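Local coordinates for protein beta-glucoside kinase (Listeria monocytogenes, PDB 4HTL) that phosphorylates cellobiose with ATP to give cellobiose-6'-phosphate and may also regulate transcription of the cellobiose-PTS operon, at residues Leu29-Glu34 with Met47-Ala52; Ser63-Val68 with Gly79-Phe84; Arg185-Ala188 with Gly192-Leu195; Glu201-Asn206 with Arg216-Phe221. One frame throughout, in Å; residues are numbered along the deposited sequence. Where two conformers were deposited one is given.

Interaction 1 (Leu29-Glu34 with Met47-Ala52); sequences LTKSAE and MKVFLA
The ring of F50 meets two side chains of the strand, L29 and K31, chiefly along the CD1-CE1 side. At its edge, in the plane of the ring, sits CD of K31, 3.7 Å from F50 CD1. K31 CB and L29 CD2 come in obliquely, the methyl CD2 of L29 reaching F50 CE1 at 3.6 Å. F50 has CG anti to its backbone N (chi1 -172°), which sends the ring from the helix toward the strand, and both strand side chains run past it in the opposite direction. K31 is stretched out along its whole length; its CB and CD lie beside the ring while the ammonium group travels on to the helix. There K31 NZ passes CG1 of V49 at 3.7 Å, the two side chains crossing at about a right angle, and finds its charge partner in E53, one residue beyond 47-52. M18 and V20 of strand 15-21 also pack on F50, and L29 pairs with V20 through the backbone. Strand and helix segments run nearly antiparallel, at 158°, with axes 10.7 Å apart at closest. This is a helix laid over the edge strand of a mixed five-stranded sheet, part of the actin-like ATPase fold of ROK kinases.

Interaction 2 (Ser63-Val68 with Gly79-Phe84); sequences SAPGYV and GAIRRF
P65 and I81 make the apolar part of this contact, which sets the turn between strands 59-64 and 67-68 against the loop joining strands 74-77 and 87-88. CD1 of I81 lies 3.8 Å from CG of P65 and slightly farther from its CD, the two side chains crossing at about a right angle. CG1 of I81 stands anti to the carbonyl carbon (chi1 -48°), which leaves CD1 at P65 and puts the other branch, CG2, over one face of the F84 ring, 3.6 Å above its plane and offset toward the rim. I11, one of the residues assigned to ATP binding by similarity, touches P65, I81 and F84 alike.

Backbone packing comes next. With no side chains between them, G66 and G79 bring their backbones together, both with positive phi: their CA atoms are 4.0 Å apart, and CA of G66 is 3.6 Å from N of G79.

Within the loop, R82 folds back and grips the carbonyl O of G79 end-on with both terminal nitrogens, NH2 at 2.8 Å and NH1 at 2.9 Å. NH1 comes nearly along the C=O axis, whereas NH2 is tilted 27° from the carbonyl plane. Both bonds are bent, as expected when two N-H groups share one acceptor.

Chemically, then, the two segments meet through van der Waals contact alone, with close glycine backbones and a proline-isoleucine patch, while the R82 guanidinium is spent on G79 O and D85 and R83 pairs with D41.

Interaction 3 (Arg185-Ala188 with Gly192-Leu195); sequences RQYA and GRPL
R185 opens the contact with its backbone: CD1 of L195 rests 3.7 Å from R185 N, and the side-chain CG lies a little farther from the same methyl. Two residues on, Y187 presents its ring edge to R193. NH1 of R193 lies in the ring plane, 3.7 Å from CE2 of Y187, with the guanidinium turned 80° against the ring. A water joins the same two groups, 3.0 Å from Y187 OH and 3.0 Å from R193 NH1, from which it accepts. The R193 chain bends at chi3 (52°), bringing its guanidinium here, where NH1 also forms a salt bridge with E202 of helix 200-208. A188 ends the walk and has the largest share of the contact. Its CB is packed 3.3 Å from the carbonyl O of R193 and lies near the backbone N and CB of L195. Its own carbonyl O accepts from N of G192 at 2.7 Å, with an N-H...O angle of 131°. G192 is the first residue to leave helical geometry, and its phi of 79° suits a glycine. A chain that turns on such a glycine and folds back along the last turns of its helix is typical of a glycine-terminated helix C-terminus.

Interaction 4 (Glu201-Asn206 with Arg216-Phe221); sequences EEIFAN and RLITEF
I218 reaches from helix 212-236 to I203 and F204 of helix 200-208, a helix-helix contact in the helical part of this ROK-family, actin-like kinase. Backbones are closest at F204 and I218, with 7.7 Å between their CA atoms.

From its CB, which points toward the other helix, the I218 side chain divides. CG2, anti to the backbone N, comes within 4.0 Å of CE1 of F204. CG1 takes the position anti to the carbonyl carbon (chi1 -63°) and lies 4.1 Å from that same CE1. Its methyl, CD1, does most of the touching: it sits over one face of the F204 ring, displaced toward the CE1-CZ rim, as a CH-pi contact 3.9 Å from the centroid and 21° off the ring normal. The side chains of F204 and I218 cross at about a right angle, and the aromatic face thus receives the end of the isoleucine.

F204 starts out across the line between the helices, but its ring swings nearer. R250 and Y222 also touch this phenylalanine. CB of I203 points toward the other helix, and its side chain crosses that of I218 obliquely; it also packs against Y187 of helix 180-191, which touches L217 as well. All three residues that carry the contact are buried and apolar, so dispersion and exclusion of water account for it. One methyl serves both partners: CD1 of I218 lies 3.6 Å from CE1 of F204 and 3.9 Å from CG2 of I203.

Overall arrangement
The four contacts fall into two pairs. Interactions 1 and 2 reach the same five-stranded sheet, with centres 18 Å apart and nearest atoms about 6 Å apart; helix 40-52 leads on to strand 59-64. Both approach the ATP site inferred by similarity: F50 lies about 4 Å from F9, and I81 about 3 Å from I11, side chain to side chain. Interactions 3 and 4, away from that site, have centres 13 Å apart and touch directly, through the salt bridge of R193 NH1 to E202 OE2 at 2.6 Å and through Y187. Between the pairs the nearest atoms stay about 16 to 20 Å apart.

Interaction 1 (Leu29-Glu34 with Met47-Ala52)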
loop_
_atom_site.group_PDB
_atom_site.type_symbol
_atom_site.label_atom_id
_atom_site.label_comp_id
_atom_site.label_asym_id
_atom_site.label_seq_id
_atom_site.Cartn_x
_atom_site.Cartn_y
_atom_site.Cartn_z
ATOM N N LEU A 29 21.233 -12.548 27.508
ATOM C CA LEU A 29 22.405 -11.666 27.556
ATOM C C LEU A 29 22.220 -10.576 26.514
ATOM O O LEU A 29 21.691 -10.837 25.427
ATOM C CB LEU A 29 23.714 -12.457 27.301
ATOM C CG LEU A 29 25.049 -11.692 27.438
ATOM C CD1 LEU A 29 26.076 -12.507 28.220
ATOM C CD2 LEU A 29 25.622 -11.237 26.096
ATOM N N THR A 30 22.610 -9.357 26.846
ATOM C CA THR A 30 22.638 -8.254 25.872
ATOM C C THR A 30 23.997 -7.519 25.874
ATOM O O THR A 30 24.784 -7.612 26.822
ATOM C CB THR A 30 21.577 -7.197 26.148
ATOM O OG1 THR A 30 21.807 -6.645 27.431
ATOM C CG2 THR A 30 20.163 -7.782 26.085
ATOM N N LYS A 31 24.238 -6.784 24.791
ATOM C CA LYS A 31 25.378 -5.904 24.644
ATOM C C LYS A 31 25.012 -4.858 23.599
ATOM O O LYS A 31 24.342 -5.163 22.619
ATOM C CB LYS A 31 26.604 -6.704 24.186
ATOM C CG LYS A 31 27.928 -5.937 24.261
ATOM C CD LYS A 31 29.064 -6.753 23.683
ATOM C CE LYS A 31 30.397 -6.020 23.751
ATOM N NZ LYS A 31 31.466 -6.805 23.073
ATOM N N SER A 32 25.438 -3.628 23.807
ATOM C CA SER A 32 25.183 -2.536 22.872
ATOM C C SER A 32 26.510 -1.809 22.583
ATOM O O SER A 32 27.415 -1.790 23.434
ATOM C CB SER A 32 24.148 -1.589 23.495
ATOM O OG SER A 32 23.969 -0.417 22.744
ATOM N N ALA A 33 26.630 -1.239 21.391
ATOM C CA ALA A 33 27.774 -0.437 20.983
ATOM C C ALA A 33 27.288 0.758 20.178
ATOM O O ALA A 33 26.489 0.603 19.259
ATOM C CB ALA A 33 28.717 -1.264 20.134
ATOM N N GLU A 34 27.758 1.951 20.532
ATOM C CA GLU A 34 27.576 3.125 19.680
ATOM C C GLU A 34 28.362 2.919 18.381
ATOM O O GLU A 34 29.525 2.518 18.410
ATOM C CB GLU A 34 28.041 4.407 20.395
ATOM C CG GLU A 34 27.122 4.848 21.531
ATOM C CD GLU A 34 25.776 5.379 21.047
ATOM O OE1 GLU A 34 25.764 6.355 20.262
ATOM O OE2 GLU A 34 24.723 4.834 21.460
HETATM N N MSE A 47 30.323 -7.389 15.657
HETATM C CA MSE A 47 29.750 -8.730 15.550
HETATM C C MSE A 47 30.751 -9.833 15.876
HETATM O O MSE A 47 30.445 -10.766 16.651
HETATM C CB MSE A 47 29.180 -8.964 14.148
HETATM C CG MSE A 47 27.934 -8.189 13.907
HETATM SE SE MSE A 47 27.315 -8.315 12.089
HETATM C CE MSE A 47 25.567 -7.625 12.356
ATOM N N LYS A 48 31.934 -9.742 15.263
ATOM C CA LYS A 48 32.988 -10.725 15.488
ATOM C C LYS A 48 33.345 -10.826 16.963
ATOM O O LYS A 48 33.505 -11.936 17.511
ATOM C CB LYS A 48 34.250 -10.377 14.671
ATOM C CG LYS A 48 34.237 -10.971 13.298
ATOM C CD LYS A 48 35.547 -10.709 12.569
ATOM C CE LYS A 48 36.587 -11.761 12.890
ATOM N NZ LYS A 48 36.211 -13.103 12.351
ATOM N N VAL A 49 33.453 -9.671 17.611
ATOM C CA VAL A 49 33.827 -9.617 19.043
ATOM C C VAL A 49 32.718 -10.254 19.897
ATOM O O VAL A 49 33.003 -11.092 20.762
ATOM C CB VAL A 49 34.148 -8.161 19.491
ATOM C CG1 VAL A 49 34.228 -8.035 21.020
ATOM C CG2 VAL A 49 35.441 -7.674 18.832
ATOM N N PHE A 50 31.458 -9.922 19.615
ATOM C CA PHE A 50 30.330 -10.504 20.376
ATOM C C PHE A 50 30.264 -12.023 20.227
ATOM O O PHE A 50 30.032 -12.725 21.205
ATOM C CB PHE A 50 29.004 -9.887 19.933
ATOM C CG PHE A 50 27.796 -10.280 20.773
ATOM C CD1 PHE A 50 27.572 -9.722 22.015
ATOM C CD2 PHE A 50 26.877 -11.203 20.298
ATOM C CE1 PHE A 50 26.448 -10.075 22.770
ATOM C CE2 PHE A 50 25.762 -11.568 21.051
ATOM C CZ PHE A 50 25.553 -11.007 22.288
ATOM N N LEU A 51 30.498 -12.528 19.010
ATOM C CA LEU A 51 30.443 -13.980 18.749
ATOM C C LEU A 51 31.550 -14.760 19.483
ATOM O O LEU A 51 31.287 -15.824 20.046
ATOM C CB LEU A 51 30.478 -14.252 17.241
ATOM C CG LEU A 51 29.219 -13.810 16.470
ATOM C CD1 LEU A 51 29.467 -13.767 14.960
ATOM C CD2 LEU A 51 28.021 -14.707 16.834
ATOM N N ALA A 52 32.769 -14.238 19.464
ATOM C CA ALA A 52 33.904 -14.873 20.172
ATOM C C ALA A 52 33.647 -14.940 21.672
ATOM O O ALA A 52 34.036 -15.909 22.335
ATOM C CB ALA A 52 35.214 -14.132 19.882
#

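Interaction 2 (Ser63-Val68 with Gly79-Phe84)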
loop_
_atom_site.group_PDB
_atom_site.type_symbol
_atom_site.label_atom_id
_atom_site.label_comp_id
_atom_site.label_asym_id
_atom_site.label_seq_id
_atom_site.Cartn_x
_atom_site.Cartn_y
_atom_site.Cartn_z
ATOM N N SER A 63 18.868 -8.223 12.107
ATOM C CA SER A 63 17.943 -7.194 11.662
ATOM C C SER A 63 18.820 -6.043 11.092
ATOM O O SER A 63 19.623 -5.424 11.808
ATOM C CB SER A 63 17.074 -6.719 12.840
ATOM O OG SER A 63 16.540 -5.430 12.672
ATOM N N ALA A 64 18.672 -5.760 9.811
ATOM C CA ALA A 64 19.538 -4.833 9.113
ATOM C C ALA A 64 18.750 -3.777 8.364
ATOM O O ALA A 64 17.708 -4.087 7.771
ATOM C CB ALA A 64 20.423 -5.609 8.119
ATOM N N PRO A 65 19.276 -2.534 8.309
ATOM C CA PRO A 65 18.601 -1.563 7.440
ATOM C C PRO A 65 18.759 -1.855 5.969
ATOM O O PRO A 65 19.631 -2.631 5.552
ATOM C CB PRO A 65 19.199 -0.212 7.846
ATOM C CG PRO A 65 20.526 -0.553 8.423
ATOM C CD PRO A 65 20.434 -1.945 9.000
ATOM N N GLY A 66 17.826 -1.316 5.194
ATOM C CA GLY A 66 17.929 -1.369 3.750
ATOM C C GLY A 66 17.096 -2.522 3.182
ATOM O O GLY A 66 16.072 -2.903 3.778
ATOM N N TYR A 67 17.550 -3.084 2.049
ATOM C CA TYR A 67 16.791 -4.053 1.300
ATOM C C TYR A 67 17.573 -5.343 1.324
ATOM O O TYR A 67 18.760 -5.378 0.919
ATOM C CB TYR A 67 16.563 -3.538 -0.137
ATOM C CG TYR A 67 15.946 -2.151 -0.224
ATOM C CD1 TYR A 67 14.939 -1.749 0.649
ATOM C CD2 TYR A 67 16.302 -1.277 -1.248
ATOM C CE1 TYR A 67 14.375 -0.487 0.545
ATOM C CE2 TYR A 67 15.763 -0.018 -1.345
ATOM C CZ TYR A 67 14.774 0.362 -0.469
ATOM O OH TYR A 67 14.213 1.618 -0.554
ATOM N N VAL A 68 16.946 -6.377 1.864
ATOM C CA VAL A 68 17.579 -7.664 2.098
ATOM C C VAL A 68 16.742 -8.772 1.495
ATOM O O VAL A 68 15.542 -8.849 1.789
ATOM C CB VAL A 68 17.656 -7.960 3.633
ATOM C CG1 VAL A 68 18.180 -9.367 3.880
ATOM C CG2 VAL A 68 18.508 -6.930 4.347
ATOM N N GLY A 79 20.826 0.727 3.299
ATOM C CA GLY A 79 20.325 1.875 4.065
ATOM C C GLY A 79 21.435 2.895 4.284
ATOM O O GLY A 79 22.049 3.341 3.317
ATOM N N ALA A 80 21.718 3.238 5.548
ATOM C CA ALA A 80 22.785 4.203 5.874
ATOM C C ALA A 80 24.184 3.612 5.713
ATOM O O ALA A 80 25.149 4.348 5.697
ATOM C CB ALA A 80 22.618 4.728 7.295
ATOM N N ILE A 81 24.279 2.282 5.594
ATOM C CA ILE A 81 25.549 1.566 5.653
ATOM C C ILE A 81 26.013 1.237 4.240
ATOM O O ILE A 81 25.689 0.171 3.701
ATOM C CB ILE A 81 25.400 0.269 6.498
ATOM C CG1 ILE A 81 24.685 0.569 7.823
ATOM C CG2 ILE A 81 26.749 -0.392 6.779
ATOM C CD1 ILE A 81 24.280 -0.680 8.532
ATOM N N ARG A 82 26.768 2.158 3.635
ATOM C CA ARG A 82 27.253 1.967 2.252
ATOM C C ARG A 82 28.077 0.673 2.118
ATOM O O ARG A 82 28.061 0.027 1.067
ATOM C CB ARG A 82 28.099 3.163 1.765
ATOM C CG ARG A 82 27.368 4.489 1.598
ATOM C CD ARG A 82 26.549 4.555 0.305
ATOM N NE ARG A 82 25.485 3.561 0.322
ATOM C CZ ARG A 82 24.353 3.663 1.028
ATOM N NH1 ARG A 82 24.100 4.752 1.761
ATOM N NH2 ARG A 82 23.464 2.663 1.006
ATOM N N ARG A 83 28.789 0.291 3.178
ATOM C CA ARG A 83 29.591 -0.936 3.161
ATOM C C ARG A 83 28.766 -2.203 2.872
ATOM O O ARG A 83 29.299 -3.204 2.374
ATOM C CB ARG A 83 30.395 -1.088 4.483
ATOM C CG ARG A 83 31.106 -2.432 4.709
ATOM C CD ARG A 83 32.300 -2.685 3.787
ATOM N NE ARG A 83 32.883 -4.007 4.048
ATOM C CZ ARG A 83 32.498 -5.157 3.487
ATOM N NH1 ARG A 83 31.508 -5.199 2.597
ATOM N NH2 ARG A 83 33.109 -6.291 3.817
ATOM N N PHE A 84 27.474 -2.160 3.186
ATOM C CA PHE A 84 26.616 -3.308 3.007
ATOM C C PHE A 84 25.855 -3.278 1.660
ATOM O O PHE A 84 25.090 -4.196 1.379
ATOM C CB PHE A 84 25.623 -3.422 4.181
ATOM C CG PHE A 84 26.239 -3.786 5.518
ATOM C CD1 PHE A 84 27.585 -4.119 5.657
ATOM C CD2 PHE A 84 25.452 -3.793 6.662
ATOM C CE1 PHE A 84 28.129 -4.445 6.892
ATOM C CE2 PHE A 84 25.988 -4.139 7.896
ATOM C CZ PHE A 84 27.332 -4.464 8.010
#

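Interaction 3 (Arg185-Ala188 with Gly192-Leu195)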
loop_
_atom_site.group_PDB
_atom_site.type_symbol
_atom_site.label_atom_id
_atom_site.label_comp_id
_atom_site.label_asym_id
_atom_site.label_seq_id
_atom_site.Cartn_x
_atom_site.Cartn_y
_atom_site.Cartn_z
ATOM N N ARG A 185 14.202 20.959 13.394
ATOM C CA ARG A 185 14.702 21.851 12.337
ATOM C C ARG A 185 13.812 23.064 12.152
ATOM O O ARG A 185 14.299 24.184 12.061
ATOM C CB ARG A 185 14.837 21.109 11.029
ATOM C CG ARG A 185 16.022 20.174 11.050
ATOM C CD ARG A 185 16.295 19.499 9.705
ATOM N NE ARG A 185 16.256 20.449 8.584
ATOM C CZ ARG A 185 15.496 20.310 7.496
ATOM N NH1 ARG A 185 14.719 19.234 7.336
ATOM N NH2 ARG A 185 15.514 21.242 6.541
ATOM N N GLN A 186 12.499 22.850 12.095
ATOM C CA GLN A 186 11.592 23.946 11.944
ATOM C C GLN A 186 11.645 24.896 13.139
ATOM O O GLN A 186 11.625 26.112 12.976
ATOM C CB GLN A 186 10.160 23.443 11.782
ATOM C CG GLN A 186 9.915 22.703 10.483
ATOM C CD GLN A 186 8.604 21.917 10.425
ATOM O OE1 GLN A 186 7.997 21.625 11.462
ATOM N NE2 GLN A 186 8.161 21.559 9.186
ATOM N N TYR A 187 11.650 24.334 14.344
ATOM C CA TYR A 187 11.756 25.156 15.547
ATOM C C TYR A 187 13.023 25.991 15.569
ATOM O O TYR A 187 12.976 27.187 15.929
ATOM C CB TYR A 187 11.653 24.292 16.795
ATOM C CG TYR A 187 11.294 25.112 18.037
ATOM C CD1 TYR A 187 10.033 25.691 18.170
ATOM C CD2 TYR A 187 12.206 25.279 19.071
ATOM C CE1 TYR A 187 9.705 26.443 19.273
ATOM C CE2 TYR A 187 11.877 26.011 20.191
ATOM C CZ TYR A 187 10.620 26.597 20.281
ATOM O OH TYR A 187 10.282 27.315 21.391
ATOM N N ALA A 188 14.149 25.398 15.168
ATOM C CA ALA A 188 15.395 26.165 15.027
ATOM C C ALA A 188 15.236 27.350 14.059
ATOM O O ALA A 188 15.619 28.493 14.374
ATOM C CB ALA A 188 16.515 25.249 14.568
ATOM N N GLY A 192 15.447 30.915 15.557
ATOM C CA GLY A 192 16.832 31.357 15.344
ATOM C C GLY A 192 17.872 30.685 16.224
ATOM O O GLY A 192 19.051 31.040 16.192
ATOM N N ARG A 193 17.442 29.715 17.014
ATOM C CA ARG A 193 18.311 28.990 17.931
ATOM C C ARG A 193 19.016 27.849 17.222
ATOM O O ARG A 193 18.511 27.349 16.220
ATOM C CB ARG A 193 17.465 28.410 19.063
ATOM C CG ARG A 193 16.846 29.492 19.934
ATOM C CD ARG A 193 15.901 28.877 20.940
ATOM N NE ARG A 193 16.568 27.806 21.683
ATOM C CZ ARG A 193 15.936 26.909 22.434
ATOM N NH1 ARG A 193 14.609 26.949 22.550
ATOM N NH2 ARG A 193 16.632 25.966 23.061
ATOM N N PRO A 194 20.189 27.435 17.740
ATOM C CA PRO A 194 20.864 26.283 17.141
ATOM C C PRO A 194 20.100 24.957 17.330
ATOM O O PRO A 194 19.605 24.653 18.427
ATOM C CB PRO A 194 22.240 26.248 17.850
ATOM C CG PRO A 194 22.054 27.042 19.098
ATOM C CD PRO A 194 21.012 28.080 18.793
ATOM N N LEU A 195 20.018 24.202 16.238
ATOM C CA LEU A 195 19.370 22.901 16.196
ATOM C C LEU A 195 19.836 22.006 17.330
ATOM O O LEU A 195 19.029 21.360 17.980
ATOM C CB LEU A 195 19.689 22.210 14.867
ATOM C CG LEU A 195 19.104 20.815 14.708
ATOM C CD1 LEU A 195 17.585 20.911 14.771
ATOM C CD2 LEU A 195 19.584 20.183 13.410
HETATM O O HOH W 1 12.585 29.061 22.159
#

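Interaction 4 (Glu201-Asn206 with Arg216-Phe221)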
loop_
_atom_site.group_PDB
_atom_site.type_symbol
_atom_site.label_atom_id
_atom_site.label_comp_id
_atom_site.label_asym_id
_atom_site.label_seq_id
_atom_site.Cartn_x
_atom_site.Cartn_y
_atom_site.Cartn_z
ATOM N N GLU A 201 11.152 17.503 23.367
ATOM C CA GLU A 201 10.426 17.691 24.613
ATOM C C GLU A 201 10.070 19.168 24.803
ATOM O O GLU A 201 8.945 19.504 25.224
ATOM C CB GLU A 201 11.249 17.162 25.806
ATOM C CG GLU A 201 10.563 17.286 27.144
ATOM C CD GLU A 201 11.421 16.766 28.278
ATOM O OE1 GLU A 201 11.977 15.655 28.137
ATOM O OE2 GLU A 201 11.542 17.462 29.316
ATOM N N GLU A 202 10.983 20.065 24.462
ATOM C CA GLU A 202 10.700 21.510 24.687
ATOM C C GLU A 202 9.651 22.029 23.739
ATOM O O GLU A 202 8.844 22.867 24.100
ATOM C CB GLU A 202 11.946 22.384 24.621
ATOM C CG GLU A 202 12.434 22.856 23.288
ATOM C CD GLU A 202 13.717 23.645 23.428
ATOM O OE1 GLU A 202 14.796 23.056 23.215
ATOM O OE2 GLU A 202 13.651 24.847 23.779
ATOM N N ILE A 203 9.659 21.513 22.518
ATOM C CA ILE A 203 8.632 21.913 21.539
ATOM C C ILE A 203 7.240 21.508 22.065
ATOM O O ILE A 203 6.334 22.291 22.051
ATOM C CB ILE A 203 8.877 21.356 20.131
ATOM C CG1 ILE A 203 10.239 21.816 19.574
ATOM C CG2 ILE A 203 7.742 21.755 19.170
ATOM C CD1 ILE A 203 10.724 21.044 18.363
ATOM N N PHE A 204 7.078 20.272 22.523
ATOM C CA PHE A 204 5.814 19.855 23.095
ATOM C C PHE A 204 5.444 20.583 24.374
ATOM O O PHE A 204 4.249 20.782 24.630
ATOM C CB PHE A 204 5.810 18.347 23.349
ATOM C CG PHE A 204 5.465 17.535 22.109
ATOM C CD1 PHE A 204 4.172 17.532 21.625
ATOM C CD2 PHE A 204 6.433 16.835 21.418
ATOM C CE1 PHE A 204 3.830 16.840 20.483
ATOM C CE2 PHE A 204 6.108 16.100 20.292
ATOM C CZ PHE A 204 4.800 16.096 19.828
ATOM N N ALA A 205 6.435 20.898 25.206
ATOM C CA ALA A 205 6.173 21.674 26.406
ATOM C C ALA A 205 5.649 23.057 26.040
ATOM O O ALA A 205 4.658 23.539 26.604
ATOM C CB ALA A 205 7.428 21.757 27.312
ATOM N N ASN A 206 6.266 23.680 25.046
ATOM C CA ASN A 206 5.781 24.964 24.581
ATOM C C ASN A 206 4.392 24.848 23.970
ATOM O O ASN A 206 3.546 25.670 24.196
ATOM C CB ASN A 206 6.753 25.585 23.606
ATOM C CG ASN A 206 8.048 25.944 24.260
ATOM O OD1 ASN A 206 8.095 26.138 25.461
ATOM N ND2 ASN A 206 9.104 26.031 23.481
ATOM N N ARG A 216 1.649 25.695 15.763
ATOM C CA ARG A 216 1.627 25.479 14.334
ATOM C C ARG A 216 2.482 24.276 13.970
ATOM O O ARG A 216 2.088 23.447 13.149
ATOM C CB ARG A 216 2.066 26.744 13.566
ATOM C CG ARG A 216 2.005 26.566 12.048
ATOM C CD ARG A 216 2.298 27.868 11.295
ATOM N NE ARG A 216 2.273 27.601 9.877
ATOM C CZ ARG A 216 1.172 27.415 9.146
ATOM N NH1 ARG A 216 -0.040 27.586 9.658
ATOM N NH2 ARG A 216 1.282 27.096 7.866
ATOM N N LEU A 217 3.660 24.178 14.555
ATOM C CA LEU A 217 4.553 23.065 14.208
ATOM C C LEU A 217 3.911 21.711 14.505
ATOM O O LEU A 217 3.930 20.770 13.671
ATOM C CB LEU A 217 5.894 23.189 14.919
ATOM C CG LEU A 217 6.786 24.355 14.659
ATOM C CD1 LEU A 217 8.187 24.062 15.266
ATOM C CD2 LEU A 217 6.800 24.852 13.226
ATOM N N ILE A 218 3.296 21.608 15.668
ATOM C CA ILE A 218 2.702 20.352 16.091
ATOM C C ILE A 218 1.461 20.027 15.266
ATOM O O ILE A 218 1.268 18.869 14.833
ATOM C CB ILE A 218 2.394 20.314 17.633
ATOM C CG1 ILE A 218 3.731 20.425 18.441
ATOM C CG2 ILE A 218 1.573 19.052 17.971
ATOM C CD1 ILE A 218 4.797 19.389 18.113
ATOM N N THR A 219 0.663 21.052 15.014
ATOM C CA THR A 219 -0.535 20.896 14.179
ATOM C C THR A 219 -0.185 20.378 12.774
ATOM O O THR A 219 -0.826 19.442 12.263
ATOM C CB THR A 219 -1.381 22.171 14.137
ATOM O OG1 THR A 219 -1.748 22.540 15.474
ATOM C CG2 THR A 219 -2.670 21.983 13.301
ATOM N N GLU A 220 0.838 20.974 12.178
ATOM C CA GLU A 220 1.282 20.571 10.837
ATOM C C GLU A 220 1.845 19.146 10.848
ATOM O O GLU A 220 1.619 18.398 9.921
ATOM C CB GLU A 220 2.277 21.549 10.250
ATOM C CG GLU A 220 1.659 22.923 10.048
ATOM C CD GLU A 220 0.714 22.992 8.863
ATOM O OE1 GLU A 220 1.174 22.667 7.775
ATOM O OE2 GLU A 220 -0.458 23.380 9.007
ATOM N N PHE A 221 2.624 18.809 11.882
ATOM C CA PHE A 221 3.137 17.455 12.083
ATOM C C PHE A 221 1.985 16.449 12.112
ATOM O O PHE A 221 1.987 15.432 11.399
ATOM C CB PHE A 221 3.982 17.456 13.374
ATOM C CG PHE A 221 4.522 16.101 13.789
ATOM C CD1 PHE A 221 5.517 15.454 13.066
ATOM C CD2 PHE A 221 4.140 15.556 14.982
ATOM C CE1 PHE A 221 6.043 14.255 13.487
ATOM C CE2 PHE A 221 4.667 14.364 15.430
ATOM C CZ PHE A 221 5.629 13.705 14.679
#